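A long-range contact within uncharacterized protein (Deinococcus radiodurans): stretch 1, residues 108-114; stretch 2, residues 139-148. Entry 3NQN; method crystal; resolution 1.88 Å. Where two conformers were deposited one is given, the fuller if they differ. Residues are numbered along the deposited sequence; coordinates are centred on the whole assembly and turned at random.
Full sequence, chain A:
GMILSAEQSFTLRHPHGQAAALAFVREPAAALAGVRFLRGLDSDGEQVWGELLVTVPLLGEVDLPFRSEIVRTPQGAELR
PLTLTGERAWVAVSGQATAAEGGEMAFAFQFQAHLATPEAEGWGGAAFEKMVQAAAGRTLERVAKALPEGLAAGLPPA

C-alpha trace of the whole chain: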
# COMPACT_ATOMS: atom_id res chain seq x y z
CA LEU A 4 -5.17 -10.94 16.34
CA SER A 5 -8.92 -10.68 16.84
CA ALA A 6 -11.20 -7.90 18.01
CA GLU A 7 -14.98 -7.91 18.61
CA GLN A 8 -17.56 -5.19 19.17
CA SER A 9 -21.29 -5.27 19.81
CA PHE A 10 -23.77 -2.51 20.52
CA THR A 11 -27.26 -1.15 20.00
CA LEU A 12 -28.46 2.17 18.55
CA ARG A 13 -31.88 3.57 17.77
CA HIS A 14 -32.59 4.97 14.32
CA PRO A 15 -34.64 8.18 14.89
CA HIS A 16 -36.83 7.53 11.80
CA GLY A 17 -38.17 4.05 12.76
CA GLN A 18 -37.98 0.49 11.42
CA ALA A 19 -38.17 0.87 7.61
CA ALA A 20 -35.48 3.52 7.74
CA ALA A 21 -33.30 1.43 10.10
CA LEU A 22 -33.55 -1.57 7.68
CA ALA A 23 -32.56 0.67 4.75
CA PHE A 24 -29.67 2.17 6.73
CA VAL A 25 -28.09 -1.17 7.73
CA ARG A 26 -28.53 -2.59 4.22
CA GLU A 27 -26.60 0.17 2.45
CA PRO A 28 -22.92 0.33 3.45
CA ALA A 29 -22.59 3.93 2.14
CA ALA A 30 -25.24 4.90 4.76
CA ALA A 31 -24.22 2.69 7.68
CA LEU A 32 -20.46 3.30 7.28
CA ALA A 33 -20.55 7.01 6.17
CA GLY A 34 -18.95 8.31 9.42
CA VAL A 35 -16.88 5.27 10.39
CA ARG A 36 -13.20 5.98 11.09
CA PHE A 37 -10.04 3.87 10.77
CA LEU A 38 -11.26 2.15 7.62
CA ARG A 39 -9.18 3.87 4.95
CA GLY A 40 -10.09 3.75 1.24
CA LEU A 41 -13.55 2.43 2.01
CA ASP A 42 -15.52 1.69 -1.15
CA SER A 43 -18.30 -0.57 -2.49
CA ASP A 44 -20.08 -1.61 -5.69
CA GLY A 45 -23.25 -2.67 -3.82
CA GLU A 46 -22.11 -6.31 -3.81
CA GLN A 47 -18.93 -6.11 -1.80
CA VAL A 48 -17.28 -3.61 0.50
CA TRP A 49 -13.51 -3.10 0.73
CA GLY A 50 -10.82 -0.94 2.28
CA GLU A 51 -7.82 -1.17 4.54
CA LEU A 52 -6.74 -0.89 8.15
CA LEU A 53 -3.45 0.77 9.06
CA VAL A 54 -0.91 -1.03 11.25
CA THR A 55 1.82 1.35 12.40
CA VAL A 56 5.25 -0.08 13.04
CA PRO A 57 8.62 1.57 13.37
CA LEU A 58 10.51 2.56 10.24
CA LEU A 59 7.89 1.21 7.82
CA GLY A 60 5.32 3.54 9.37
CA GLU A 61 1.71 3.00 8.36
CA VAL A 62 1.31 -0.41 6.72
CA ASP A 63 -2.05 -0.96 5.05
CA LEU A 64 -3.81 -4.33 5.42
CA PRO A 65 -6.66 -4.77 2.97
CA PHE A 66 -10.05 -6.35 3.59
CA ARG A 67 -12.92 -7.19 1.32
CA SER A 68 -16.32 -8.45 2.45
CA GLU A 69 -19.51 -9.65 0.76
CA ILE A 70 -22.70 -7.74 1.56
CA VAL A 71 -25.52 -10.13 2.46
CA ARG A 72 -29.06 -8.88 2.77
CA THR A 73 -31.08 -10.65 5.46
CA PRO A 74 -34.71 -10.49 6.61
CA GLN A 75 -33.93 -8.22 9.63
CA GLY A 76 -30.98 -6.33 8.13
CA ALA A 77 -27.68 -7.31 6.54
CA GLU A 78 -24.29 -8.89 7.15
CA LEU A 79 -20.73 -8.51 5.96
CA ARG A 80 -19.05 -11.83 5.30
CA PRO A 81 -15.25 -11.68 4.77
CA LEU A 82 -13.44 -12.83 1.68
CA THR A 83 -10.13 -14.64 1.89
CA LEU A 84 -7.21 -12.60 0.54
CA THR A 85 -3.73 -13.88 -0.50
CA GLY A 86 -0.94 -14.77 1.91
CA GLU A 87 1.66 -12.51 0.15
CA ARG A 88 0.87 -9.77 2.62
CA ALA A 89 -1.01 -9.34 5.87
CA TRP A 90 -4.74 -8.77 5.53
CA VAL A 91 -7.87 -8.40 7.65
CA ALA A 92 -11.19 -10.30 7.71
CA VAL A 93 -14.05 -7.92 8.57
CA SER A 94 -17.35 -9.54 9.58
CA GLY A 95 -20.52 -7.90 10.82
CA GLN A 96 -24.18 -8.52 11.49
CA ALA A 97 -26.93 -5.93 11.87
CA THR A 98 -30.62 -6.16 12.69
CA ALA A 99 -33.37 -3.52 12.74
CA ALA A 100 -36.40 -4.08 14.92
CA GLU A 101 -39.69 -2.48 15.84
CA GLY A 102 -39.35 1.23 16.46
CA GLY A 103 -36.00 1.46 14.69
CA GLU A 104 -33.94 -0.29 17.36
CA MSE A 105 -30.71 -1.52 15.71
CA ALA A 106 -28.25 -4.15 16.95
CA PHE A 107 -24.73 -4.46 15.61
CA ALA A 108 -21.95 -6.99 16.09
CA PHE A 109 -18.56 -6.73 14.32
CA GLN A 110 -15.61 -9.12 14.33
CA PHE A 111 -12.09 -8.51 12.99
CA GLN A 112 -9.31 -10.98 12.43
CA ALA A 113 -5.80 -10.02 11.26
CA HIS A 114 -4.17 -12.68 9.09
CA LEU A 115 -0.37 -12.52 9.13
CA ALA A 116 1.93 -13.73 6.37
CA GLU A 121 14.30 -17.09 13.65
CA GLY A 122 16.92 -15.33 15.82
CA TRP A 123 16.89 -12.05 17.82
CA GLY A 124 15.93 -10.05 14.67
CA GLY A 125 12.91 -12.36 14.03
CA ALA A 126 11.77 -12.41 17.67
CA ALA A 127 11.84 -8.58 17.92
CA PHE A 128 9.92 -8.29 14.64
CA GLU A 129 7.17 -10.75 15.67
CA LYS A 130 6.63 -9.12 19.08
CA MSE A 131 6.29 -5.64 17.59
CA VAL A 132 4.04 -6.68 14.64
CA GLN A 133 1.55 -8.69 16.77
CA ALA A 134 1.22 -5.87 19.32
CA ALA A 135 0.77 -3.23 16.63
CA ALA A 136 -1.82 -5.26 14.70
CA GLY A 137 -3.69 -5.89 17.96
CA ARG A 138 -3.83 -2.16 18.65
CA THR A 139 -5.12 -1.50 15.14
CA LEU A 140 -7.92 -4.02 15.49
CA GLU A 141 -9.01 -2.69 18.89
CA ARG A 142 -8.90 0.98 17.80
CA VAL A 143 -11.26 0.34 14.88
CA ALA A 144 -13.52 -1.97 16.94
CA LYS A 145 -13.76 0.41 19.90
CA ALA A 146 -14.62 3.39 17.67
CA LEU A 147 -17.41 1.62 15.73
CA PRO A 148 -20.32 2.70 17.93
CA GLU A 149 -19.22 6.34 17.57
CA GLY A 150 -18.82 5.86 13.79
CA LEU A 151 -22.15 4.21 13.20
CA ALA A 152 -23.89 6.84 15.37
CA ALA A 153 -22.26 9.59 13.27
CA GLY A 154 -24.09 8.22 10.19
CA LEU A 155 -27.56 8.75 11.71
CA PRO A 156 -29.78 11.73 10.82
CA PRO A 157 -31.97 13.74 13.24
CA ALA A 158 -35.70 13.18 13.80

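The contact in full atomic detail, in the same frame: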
# COMPACT_ATOMS: atom_id res chain seq x y z
N ALA A 108 -23.07 -6.22 15.61
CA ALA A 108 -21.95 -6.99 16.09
C ALA A 108 -20.91 -7.02 14.95
O ALA A 108 -21.25 -7.34 13.79
CB ALA A 108 -22.38 -8.41 16.45
N PHE A 109 -19.67 -6.67 15.28
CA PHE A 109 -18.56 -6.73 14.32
C PHE A 109 -17.44 -7.57 14.84
O PHE A 109 -17.18 -7.57 16.05
CB PHE A 109 -18.04 -5.35 14.02
CG PHE A 109 -18.98 -4.51 13.22
CD1 PHE A 109 -18.97 -4.56 11.84
CD2 PHE A 109 -19.93 -3.73 13.86
CE1 PHE A 109 -19.86 -3.84 11.09
CE2 PHE A 109 -20.83 -2.99 13.11
CZ PHE A 109 -20.79 -3.05 11.72
N GLN A 110 -16.79 -8.32 13.95
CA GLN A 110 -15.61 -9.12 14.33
C GLN A 110 -14.49 -8.87 13.31
O GLN A 110 -14.75 -8.69 12.11
CB GLN A 110 -15.94 -10.62 14.41
CG GLN A 110 -17.20 -10.98 15.23
CD GLN A 110 -18.50 -10.81 14.45
OE1 GLN A 110 -18.56 -11.10 13.26
NE2 GLN A 110 -19.54 -10.35 15.11
N PHE A 111 -13.26 -8.75 13.82
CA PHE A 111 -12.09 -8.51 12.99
C PHE A 111 -11.05 -9.53 13.31
O PHE A 111 -10.84 -9.87 14.47
CB PHE A 111 -11.49 -7.13 13.28
CG PHE A 111 -12.40 -6.01 13.01
CD1 PHE A 111 -13.30 -5.57 13.99
CD2 PHE A 111 -12.35 -5.33 11.81
CE1 PHE A 111 -14.13 -4.51 13.76
CE2 PHE A 111 -13.18 -4.26 11.57
CZ PHE A 111 -14.08 -3.85 12.55
N GLN A 112 -10.40 -10.04 12.27
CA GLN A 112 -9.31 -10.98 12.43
C GLN A 112 -8.16 -10.54 11.50
O GLN A 112 -8.37 -10.31 10.32
CB GLN A 112 -9.78 -12.41 12.09
CG GLN A 112 -8.67 -13.48 12.06
CD GLN A 112 -8.34 -14.04 13.44
OE1 GLN A 112 -9.20 -14.16 14.30
NE2 GLN A 112 -7.08 -14.42 13.62
N ALA A 113 -6.97 -10.37 12.06
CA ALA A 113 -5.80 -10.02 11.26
C ALA A 113 -5.13 -11.34 10.88
O ALA A 113 -4.98 -12.20 11.71
CB ALA A 113 -4.83 -9.14 12.03
N HIS A 114 -4.81 -11.49 9.60
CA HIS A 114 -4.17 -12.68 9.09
C HIS A 114 -2.75 -12.33 8.66
O HIS A 114 -2.55 -11.61 7.71
CB HIS A 114 -4.95 -13.23 7.89
CG HIS A 114 -6.27 -13.85 8.26
ND1 HIS A 114 -6.40 -15.20 8.54
CD2 HIS A 114 -7.50 -13.32 8.39
CE1 HIS A 114 -7.66 -15.46 8.83
NE2 HIS A 114 -8.35 -14.34 8.76
N THR A 139 -4.34 -1.92 16.31
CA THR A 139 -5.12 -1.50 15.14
C THR A 139 -6.53 -2.07 15.18
O THR A 139 -7.52 -1.36 14.96
CB THR A 139 -4.44 -1.95 13.84
OG1 THR A 139 -3.19 -1.24 13.69
CG2 THR A 139 -5.35 -1.68 12.60
N LEU A 140 -6.63 -3.36 15.45
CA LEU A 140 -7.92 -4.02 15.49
C LEU A 140 -8.83 -3.45 16.59
O LEU A 140 -10.01 -3.21 16.35
CB LEU A 140 -7.75 -5.53 15.67
CG LEU A 140 -7.09 -6.31 14.53
CD1 LEU A 140 -7.25 -7.80 14.79
CD2 LEU A 140 -7.68 -5.96 13.17
N GLU A 141 -8.26 -3.23 17.77
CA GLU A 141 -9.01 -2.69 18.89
C GLU A 141 -9.44 -1.23 18.65
O GLU A 141 -10.58 -0.86 18.97
CB GLU A 141 -8.19 -2.78 20.19
CG GLU A 141 -7.96 -4.24 20.70
CD GLU A 141 -9.26 -4.94 21.17
OE1 GLU A 141 -10.29 -4.25 21.40
OE2 GLU A 141 -9.25 -6.19 21.30
N ARG A 142 -8.57 -0.42 18.05
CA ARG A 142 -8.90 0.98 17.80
C ARG A 142 -10.13 1.06 16.90
O ARG A 142 -11.10 1.79 17.19
CB ARG A 142 -7.72 1.71 17.15
CG ARG A 142 -7.89 3.24 17.06
CD ARG A 142 -7.53 3.92 18.36
NE ARG A 142 -7.26 5.35 18.18
CZ ARG A 142 -8.15 6.33 18.37
NH1 ARG A 142 -9.40 6.06 18.76
NH2 ARG A 142 -7.77 7.59 18.19
N VAL A 143 -10.13 0.30 15.80
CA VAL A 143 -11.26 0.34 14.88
C VAL A 143 -12.53 -0.22 15.54
O VAL A 143 -13.60 0.36 15.42
CB VAL A 143 -10.95 -0.38 13.52
CG1 VAL A 143 -10.67 -1.86 13.73
CG2 VAL A 143 -12.11 -0.18 12.55
N ALA A 144 -12.38 -1.31 16.29
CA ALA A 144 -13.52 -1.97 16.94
C ALA A 144 -14.15 -1.04 18.00
O ALA A 144 -15.36 -0.81 18.01
CB ALA A 144 -13.08 -3.29 17.57
N LYS A 145 -13.30 -0.47 18.84
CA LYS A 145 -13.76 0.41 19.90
C LYS A 145 -14.41 1.69 19.40
O LYS A 145 -15.26 2.23 20.10
CB LYS A 145 -12.61 0.74 20.83
CG LYS A 145 -12.20 -0.44 21.72
CD LYS A 145 -11.03 -0.04 22.60
CE LYS A 145 -10.51 -1.21 23.41
NZ LYS A 145 -9.22 -0.86 24.09
N ALA A 146 -14.05 2.15 18.21
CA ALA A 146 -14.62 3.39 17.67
C ALA A 146 -15.90 3.16 16.85
O ALA A 146 -16.58 4.12 16.49
CB ALA A 146 -13.56 4.16 16.81
N LEU A 147 -16.24 1.91 16.58
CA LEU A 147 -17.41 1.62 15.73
C LEU A 147 -18.73 2.22 16.20
O LEU A 147 -19.47 2.75 15.40
CB LEU A 147 -17.58 0.10 15.49
CG LEU A 147 -16.86 -0.46 14.28
CD1 LEU A 147 -17.10 -1.98 14.19
CD2 LEU A 147 -17.31 0.25 12.99
N PRO A 148 -19.05 2.10 17.50
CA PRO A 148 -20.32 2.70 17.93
C PRO A 148 -20.40 4.21 17.61
O PRO A 148 -21.43 4.68 17.15
CB PRO A 148 -20.34 2.44 19.43
CG PRO A 148 -19.56 1.12 19.57
CD PRO A 148 -18.46 1.23 18.54

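Packing of strand 108-114 against helix 139-148 in an uncharacterized protein from Deinococcus radiodurans. The two elements run nearly antiparallel, with 166° between their N-to-C directions and a closest axial approach of 9.2 Å, so that Phe109 lies nearest Ala144 and Phe111 nearest Leu140 along the backbone. Side alternation in the strand sets the pattern: Phe109, Phe111 and Ala113 direct their CA-to-CB bonds toward the helix, whereas Ala108, Gln110 and Gln112 point away. Apolar contacts: Phe111 is the centre of the interface, with 101 Å² of its surface covered by the helix, and it touches four helical residues. Phe111 CB lies 4.0 Å from Leu140 CD2, and Phe111 CZ 3.9 Å from Leu147 CD1, the last methyl sitting at the ring edge, near the ring plane. Phe111 CE1 lies 4.1 Å from both CB and CA of Ala144, so the ring packs against side chain and backbone alike. Leu147 CD1 is shared between the two aromatic residues and makes the closest contact of all, 3.3 Å from Phe109 CG, a tight fit for two carbons. Toward the other end, Leu140 leaves its helix sideways but its tip swings nearer the strand; Leu140 CD1 reaches Ala113 CB at 3.9 Å and the backbone N of Ala113 at 3.8 Å. CH-pi contact: Val143 CG1 stands over one face of the Phe111 ring, 4.1 Å from the centroid of that ring and 12° off its normal, so the methyl is almost directly above the ring centre. Hydrogen bonds: none crosses between the stretches, and the 342 Å² buried between them is held by apolar packing. Within the helix, Ala144 N bonds to Leu140 O (3.0 Å); the helix kinks at Pro148, whose N has no bond to the preceding turn.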